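Local coordinates for protein quinone oxidoreductase (Escherichia coli, PDB 1QOR) that catalyses the NADPH-dependent one-electron reduction of quinones to semiquinones, working as a homodimer of the zinc-containing alcohol dehydrogenase family, at residues I5-H10 with E14-V19; K36-N41 with Y302-A307. All blocks are in the same frame, centred on the assembly; numbering follows the deposited sequence.

Interaction 1. Residues I5-H10 with E14-V19; sequences IEFHKH and EVLQAV
Glu6 and Gln17 face each other as an antiparallel hydrogen-bonded pair. Glu6 N donates to Gln17 O and Gln17 N to Glu6 O, each over 2.8 Å and both fairly straight (158° and 157° at the hydrogen). The next pair, Ile5 with Ala18, is non-hydrogen-bonded; there Ile5 CD1 reaches Ala18 CB at 3.8 Å. Ile5 CG2, anti to the backbone N, meets Leu16 CB at 3.9 Å, the two side chains crossing at about a right angle. The Glu6 stem lies across Val19, with CG 3.8 Å from Val19 CG1. The alternation of the two pair types is that of an antiparallel beta hairpin, here strands 3-6 and 17-20 near the N-terminus. From His8 the backbones draw apart, and a water that accepts from His8 N and donates to Val15 O links them; before that, Phe7 CB packs on Val15 CG2 at 3.8 Å. On the Glu6 side of the hairpin, His8 NE2 gives a bent bond (134° at the hydrogen) to the anti lone pair of Glu6 OE2 at 2.7 Å, and Glu6 OE1 makes a salt bridge with Arg4. With Glu6 replaced by alanine, Arg4 and the His8 ring would probably lose the carboxylate they share, and the methyls of Val19 the aliphatic stem lying across them. Behind the apolar side, Phe7 rests on Ile47 of helix 42-49, and Leu16 on Arg48 of that helix and His311 of helix 307-315.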
loop_
_atom_site.group_PDB
_atom_site.type_symbol
_atom_site.label_atom_id
_atom_site.label_comp_id
_atom_site.label_asym_id
_atom_site.label_seq_id
_atom_site.Cartn_x
_atom_site.Cartn_y
_atom_site.Cartn_z
ATOM N N ILE A 5 -23.809 23.137 -17.557
ATOM C CA ILE A 5 -22.502 23.717 -17.800
ATOM C C ILE A 5 -21.765 22.678 -18.618
ATOM O O ILE A 5 -21.941 21.467 -18.412
ATOM C CB ILE A 5 -21.704 23.947 -16.488
ATOM C CG1 ILE A 5 -22.357 25.041 -15.642
ATOM C CG2 ILE A 5 -20.269 24.307 -16.796
ATOM C CD1 ILE A 5 -22.417 26.401 -16.317
ATOM N N GLU A 6 -20.976 23.132 -19.578
ATOM C CA GLU A 6 -20.194 22.189 -20.349
ATOM C C GLU A 6 -18.915 22.802 -20.837
ATOM O O GLU A 6 -18.723 24.013 -20.737
ATOM C CB GLU A 6 -21.008 21.565 -21.477
ATOM C CG GLU A 6 -21.405 22.493 -22.566
ATOM C CD GLU A 6 -22.075 21.741 -23.705
ATOM O OE1 GLU A 6 -23.054 20.988 -23.423
ATOM O OE2 GLU A 6 -21.610 21.910 -24.861
ATOM N N PHE A 7 -17.968 21.939 -21.176
ATOM C CA PHE A 7 -16.682 22.399 -21.682
ATOM C C PHE A 7 -16.352 21.557 -22.933
ATOM O O PHE A 7 -16.729 20.392 -23.032
ATOM C CB PHE A 7 -15.577 22.388 -20.581
ATOM C CG PHE A 7 -15.219 21.019 -20.065
ATOM C CD1 PHE A 7 -16.022 20.374 -19.119
ATOM C CD2 PHE A 7 -14.068 20.368 -20.524
ATOM C CE1 PHE A 7 -15.679 19.086 -18.635
ATOM C CE2 PHE A 7 -13.713 19.095 -20.060
ATOM C CZ PHE A 7 -14.527 18.452 -19.110
ATOM N N HIS A 8 -15.778 22.226 -23.925
ATOM C CA HIS A 8 -15.429 21.653 -25.225
ATOM C C HIS A 8 -13.929 21.387 -25.350
ATOM O O HIS A 8 -13.487 20.783 -26.337
ATOM C CB HIS A 8 -15.868 22.626 -26.351
ATOM C CG HIS A 8 -17.359 22.782 -26.485
ATOM N ND1 HIS A 8 -17.999 22.828 -27.707
ATOM C CD2 HIS A 8 -18.336 22.899 -25.549
ATOM C CE1 HIS A 8 -19.302 22.969 -27.521
ATOM N NE2 HIS A 8 -19.533 23.015 -26.220
ATOM N N LYS A 9 -13.157 21.839 -24.364
ATOM C CA LYS A 9 -11.710 21.661 -24.380
ATOM C C LYS A 9 -11.204 21.740 -22.956
ATOM O O LYS A 9 -11.848 22.372 -22.112
ATOM C CB LYS A 9 -11.040 22.786 -25.180
ATOM C CG LYS A 9 -11.438 24.178 -24.700
ATOM C CD LYS A 9 -10.717 25.291 -25.419
ATOM C CE LYS A 9 -9.219 25.110 -25.263
ATOM N NZ LYS A 9 -8.435 26.388 -25.522
ATOM N N HIS A 10 -10.054 21.135 -22.688
ATOM C CA HIS A 10 -9.478 21.205 -21.366
ATOM C C HIS A 10 -8.773 22.515 -21.087
ATOM O O HIS A 10 -8.220 23.140 -21.989
ATOM C CB HIS A 10 -8.550 20.044 -21.130
ATOM C CG HIS A 10 -9.288 18.781 -20.873
ATOM N ND1 HIS A 10 -9.087 17.637 -21.610
ATOM C CD2 HIS A 10 -10.320 18.518 -20.042
ATOM C CE1 HIS A 10 -9.974 16.723 -21.253
ATOM N NE2 HIS A 10 -10.733 17.233 -20.301
ATOM N N GLU A 14 -12.037 29.305 -17.084
ATOM C CA GLU A 14 -12.608 30.010 -18.208
ATOM C C GLU A 14 -13.186 29.097 -19.298
ATOM O O GLU A 14 -13.995 29.557 -20.083
ATOM C CB GLU A 14 -11.601 30.968 -18.814
ATOM C CG GLU A 14 -10.542 30.293 -19.658
ATOM C CD GLU A 14 -9.473 29.511 -18.851
ATOM O OE1 GLU A 14 -9.364 29.706 -17.606
ATOM O OE2 GLU A 14 -8.729 28.693 -19.484
ATOM N N VAL A 15 -12.859 27.809 -19.342
ATOM C CA VAL A 15 -13.442 26.974 -20.400
ATOM C C VAL A 15 -14.859 26.528 -20.086
ATOM O O VAL A 15 -15.490 25.877 -20.902
ATOM C CB VAL A 15 -12.623 25.693 -20.695
ATOM C CG1 VAL A 15 -11.182 26.034 -20.949
ATOM C CG2 VAL A 15 -12.757 24.668 -19.566
ATOM N N LEU A 16 -15.373 26.829 -18.908
ATOM C CA LEU A 16 -16.712 26.347 -18.589
ATOM C C LEU A 16 -17.766 27.261 -19.208
ATOM O O LEU A 16 -17.649 28.488 -19.106
ATOM C CB LEU A 16 -16.893 26.248 -17.063
ATOM C CG LEU A 16 -16.054 25.207 -16.300
ATOM C CD1 LEU A 16 -16.318 25.381 -14.831
ATOM C CD2 LEU A 16 -16.362 23.760 -16.744
ATOM N N GLN A 17 -18.780 26.683 -19.857
ATOM C CA GLN A 17 -19.822 27.508 -20.463
ATOM C C GLN A 17 -21.236 27.003 -20.217
ATOM O O GLN A 17 -21.491 25.798 -20.250
ATOM C CB GLN A 17 -19.555 27.727 -21.966
ATOM C CG GLN A 17 -19.691 26.504 -22.877
ATOM C CD GLN A 17 -19.323 26.817 -24.356
ATOM O OE1 GLN A 17 -20.161 26.696 -25.275
ATOM N NE2 GLN A 17 -18.072 27.217 -24.581
ATOM N N ALA A 18 -22.133 27.920 -19.855
ATOM C CA ALA A 18 -23.527 27.563 -19.609
ATOM C C ALA A 18 -24.195 27.384 -20.971
ATOM O O ALA A 18 -23.876 28.114 -21.921
ATOM C CB ALA A 18 -24.201 28.652 -18.822
ATOM N N VAL A 19 -25.047 26.376 -21.114
ATOM C CA VAL A 19 -25.726 26.159 -22.395
ATOM C C VAL A 19 -27.132 25.680 -22.167
ATOM O O VAL A 19 -27.382 24.896 -21.256
ATOM C CB VAL A 19 -24.997 25.120 -23.352
ATOM C CG1 VAL A 19 -23.518 25.460 -23.522
ATOM C CG2 VAL A 19 -25.193 23.679 -22.898
HETATM O O HOH W 1 -15.262 24.999 -23.605
#

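Interaction 2. Residues K36-N41 with Y302-A307; sequences KAIGIN and YPLKDA
Within the GroES-like part of the subunit, strand 37-39 faces the end of strand 301-303 and the 3-10 turn that follows it, and side chains alone bridge the distance. The closest CA pair, Ile38 with Leu304, is 8.1 Å apart, too far for backbone pairing. Two methyl-led contacts do the joining. Ile38 CD1 approaches Leu304 CD1 at 4.1 Å, the side chains crossing obliquely; Leu304 has CG anti to its N (chi1 169°), and this brings its CD1 branch up to the isoleucine. Two residues further on, Ile40 CD1 lies 4.2 Å from Tyr302 CD1, with the isoleucine chain at about a right angle to the tyrosine side chain. Ile38 and Ile40 both extend fully beyond CB (chi2 168° in Ile38), which puts the terminal methyl in contact while CB stays back near the strand. All four residues are buried, although the two segments cover only 113 Å² between them; Leu325 of strand 324-326 touches each of the four side chains. Its strand pairs antiparallel with 37-39 and parallel with 301-303, so the facing segments are second neighbours in one sheet. The chain turns through Leu304 and Lys305, Asp306 N bonding Pro303 O at 2.9 Å, and Asp306 takes the N-cap position of helix 307-315 without a capping bond from its side chain; Ala310 of that helix packs against both Ile40 and Tyr302. At the other end, Asn41 belongs to the NADPH pocket, and its N bonds the carboxylate of Asp44, a residue of the NADP(+) site. The arrangement is that of the mixed beta-sheet of the alcohol dehydrogenase family's GroES-like fold, in which a C-terminal strand joins those from the start of the chain.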
loop_
_atom_site.group_PDB
_atom_site.type_symbol
_atom_site.label_atom_id
_atom_site.label_comp_id
_atom_site.label_asym_id
_atom_site.label_seq_id
_atom_site.Cartn_x
_atom_site.Cartn_y
_atom_site.Cartn_z
ATOM N N LYS A 36 -31.860 21.200 -7.084
ATOM C CA LYS A 36 -32.121 22.367 -6.202
ATOM C C LYS A 36 -30.813 22.903 -5.652
ATOM O O LYS A 36 -30.677 24.104 -5.399
ATOM C CB LYS A 36 -32.985 21.950 -5.016
ATOM C CG LYS A 36 -34.318 21.331 -5.412
ATOM C CD LYS A 36 -35.091 22.389 -6.117
ATOM C CE LYS A 36 -36.394 21.887 -6.626
ATOM N NZ LYS A 36 -37.028 23.030 -7.368
ATOM N N ALA A 37 -29.870 21.990 -5.419
ATOM C CA ALA A 37 -28.542 22.348 -4.923
ATOM C C ALA A 37 -27.537 21.378 -5.577
ATOM O O ALA A 37 -27.811 20.185 -5.684
ATOM C CB ALA A 37 -28.495 22.270 -3.386
ATOM N N ILE A 38 -26.393 21.904 -6.005
ATOM C CA ILE A 38 -25.352 21.129 -6.697
ATOM C C ILE A 38 -24.013 21.207 -5.938
ATOM O O ILE A 38 -23.514 22.304 -5.667
ATOM C CB ILE A 38 -25.128 21.729 -8.147
ATOM C CG1 ILE A 38 -26.460 21.742 -8.923
ATOM C CG2 ILE A 38 -24.009 20.964 -8.929
ATOM C CD1 ILE A 38 -26.412 22.559 -10.211
ATOM N N GLY A 39 -23.415 20.059 -5.646
ATOM C CA GLY A 39 -22.157 20.075 -4.938
ATOM C C GLY A 39 -20.988 20.383 -5.849
ATOM O O GLY A 39 -21.044 20.128 -7.064
ATOM N N ILE A 40 -19.964 21.021 -5.291
ATOM C CA ILE A 40 -18.735 21.318 -6.010
ATOM C C ILE A 40 -17.694 20.388 -5.361
ATOM O O ILE A 40 -17.657 20.218 -4.123
ATOM C CB ILE A 40 -18.317 22.792 -5.847
ATOM C CG1 ILE A 40 -19.383 23.685 -6.521
ATOM C CG2 ILE A 40 -16.874 23.029 -6.411
ATOM C CD1 ILE A 40 -19.202 25.151 -6.298
ATOM N N ASN A 41 -16.861 19.770 -6.178
ATOM C CA ASN A 41 -15.883 18.829 -5.643
ATOM C C ASN A 41 -14.566 19.049 -6.341
ATOM O O ASN A 41 -14.536 19.404 -7.546
ATOM C CB ASN A 41 -16.387 17.396 -5.804
ATOM C CG ASN A 41 -17.506 17.071 -4.837
ATOM O OD1 ASN A 41 -17.272 16.873 -3.649
ATOM N ND2 ASN A 41 -18.730 16.995 -5.336
ATOM N N TYR A 302 -22.941 29.808 -5.219
ATOM C CA TYR A 302 -22.833 30.526 -6.473
ATOM C C TYR A 302 -23.948 30.118 -7.410
ATOM O O TYR A 302 -24.445 28.983 -7.347
ATOM C CB TYR A 302 -21.517 30.180 -7.154
ATOM C CG TYR A 302 -20.312 30.266 -6.268
ATOM C CD1 TYR A 302 -19.927 29.190 -5.485
ATOM C CD2 TYR A 302 -19.517 31.400 -6.259
ATOM C CE1 TYR A 302 -18.760 29.241 -4.714
ATOM C CE2 TYR A 302 -18.354 31.464 -5.491
ATOM C CZ TYR A 302 -17.986 30.382 -4.730
ATOM O OH TYR A 302 -16.819 30.437 -4.012
ATOM N N PRO A 303 -24.433 31.070 -8.229
ATOM C CA PRO A 303 -25.505 30.711 -9.180
ATOM C C PRO A 303 -24.874 29.618 -10.117
ATOM O O PRO A 303 -23.665 29.655 -10.364
ATOM C CB PRO A 303 -25.687 32.016 -9.981
ATOM C CG PRO A 303 -25.131 33.105 -9.077
ATOM C CD PRO A 303 -23.987 32.476 -8.379
ATOM N N LEU A 304 -25.647 28.665 -10.626
ATOM C CA LEU A 304 -25.082 27.660 -11.548
ATOM C C LEU A 304 -24.242 28.269 -12.685
ATOM O O LEU A 304 -23.147 27.784 -13.001
ATOM C CB LEU A 304 -26.196 26.816 -12.179
ATOM C CG LEU A 304 -25.826 25.899 -13.364
ATOM C CD1 LEU A 304 -24.666 25.012 -13.013
ATOM C CD2 LEU A 304 -26.996 25.012 -13.695
ATOM N N LYS A 305 -24.738 29.345 -13.286
ATOM C CA LYS A 305 -24.026 29.990 -14.378
ATOM C C LYS A 305 -22.687 30.595 -13.982
ATOM O O LYS A 305 -21.899 30.931 -14.852
ATOM C CB LYS A 305 -24.910 31.012 -15.081
ATOM C CG LYS A 305 -25.401 32.161 -14.184
ATOM C CD LYS A 305 -24.409 33.338 -14.161
ATOM C CE LYS A 305 -24.985 34.572 -13.434
ATOM N NZ LYS A 305 -23.914 35.608 -13.157
ATOM N N ASP A 306 -22.415 30.735 -12.691
ATOM C CA ASP A 306 -21.122 31.263 -12.270
ATOM C C ASP A 306 -20.155 30.155 -11.832
ATOM O O ASP A 306 -19.237 30.380 -11.010
ATOM C CB ASP A 306 -21.272 32.333 -11.181
ATOM C CG ASP A 306 -21.912 33.624 -11.706
ATOM O OD1 ASP A 306 -21.756 33.926 -12.925
ATOM O OD2 ASP A 306 -22.595 34.325 -10.905
ATOM N N ALA A 307 -20.349 28.971 -12.421
ATOM C CA ALA A 307 -19.502 27.814 -12.152
ATOM C C ALA A 307 -18.010 28.180 -12.314
ATOM O O ALA A 307 -17.167 27.738 -11.524
ATOM C CB ALA A 307 -19.894 26.652 -13.030
#

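Interaction 1 is a local hairpin, partly buried and with exposed residues at its margin; interaction 2 is wholly buried and brings together segments 261 residues apart. Their chemistry follows: the hairpin combines backbone bonds between its strands with a water bridge beyond them, an apolar face and a polar outer one, burying 509 Å², whereas the second contact relies on apolar side chains alone and a much smaller area. Their centres are 14 Å apart, and they meet directly where Ile5 CG1 packs on Leu304 CD1 at 3.5 Å and on Ala307 CB at 3.9 Å. The apolar side of the hairpin thus lies on the 302-307 turn and the start of helix 307-315, a helix that also packs against Ile40.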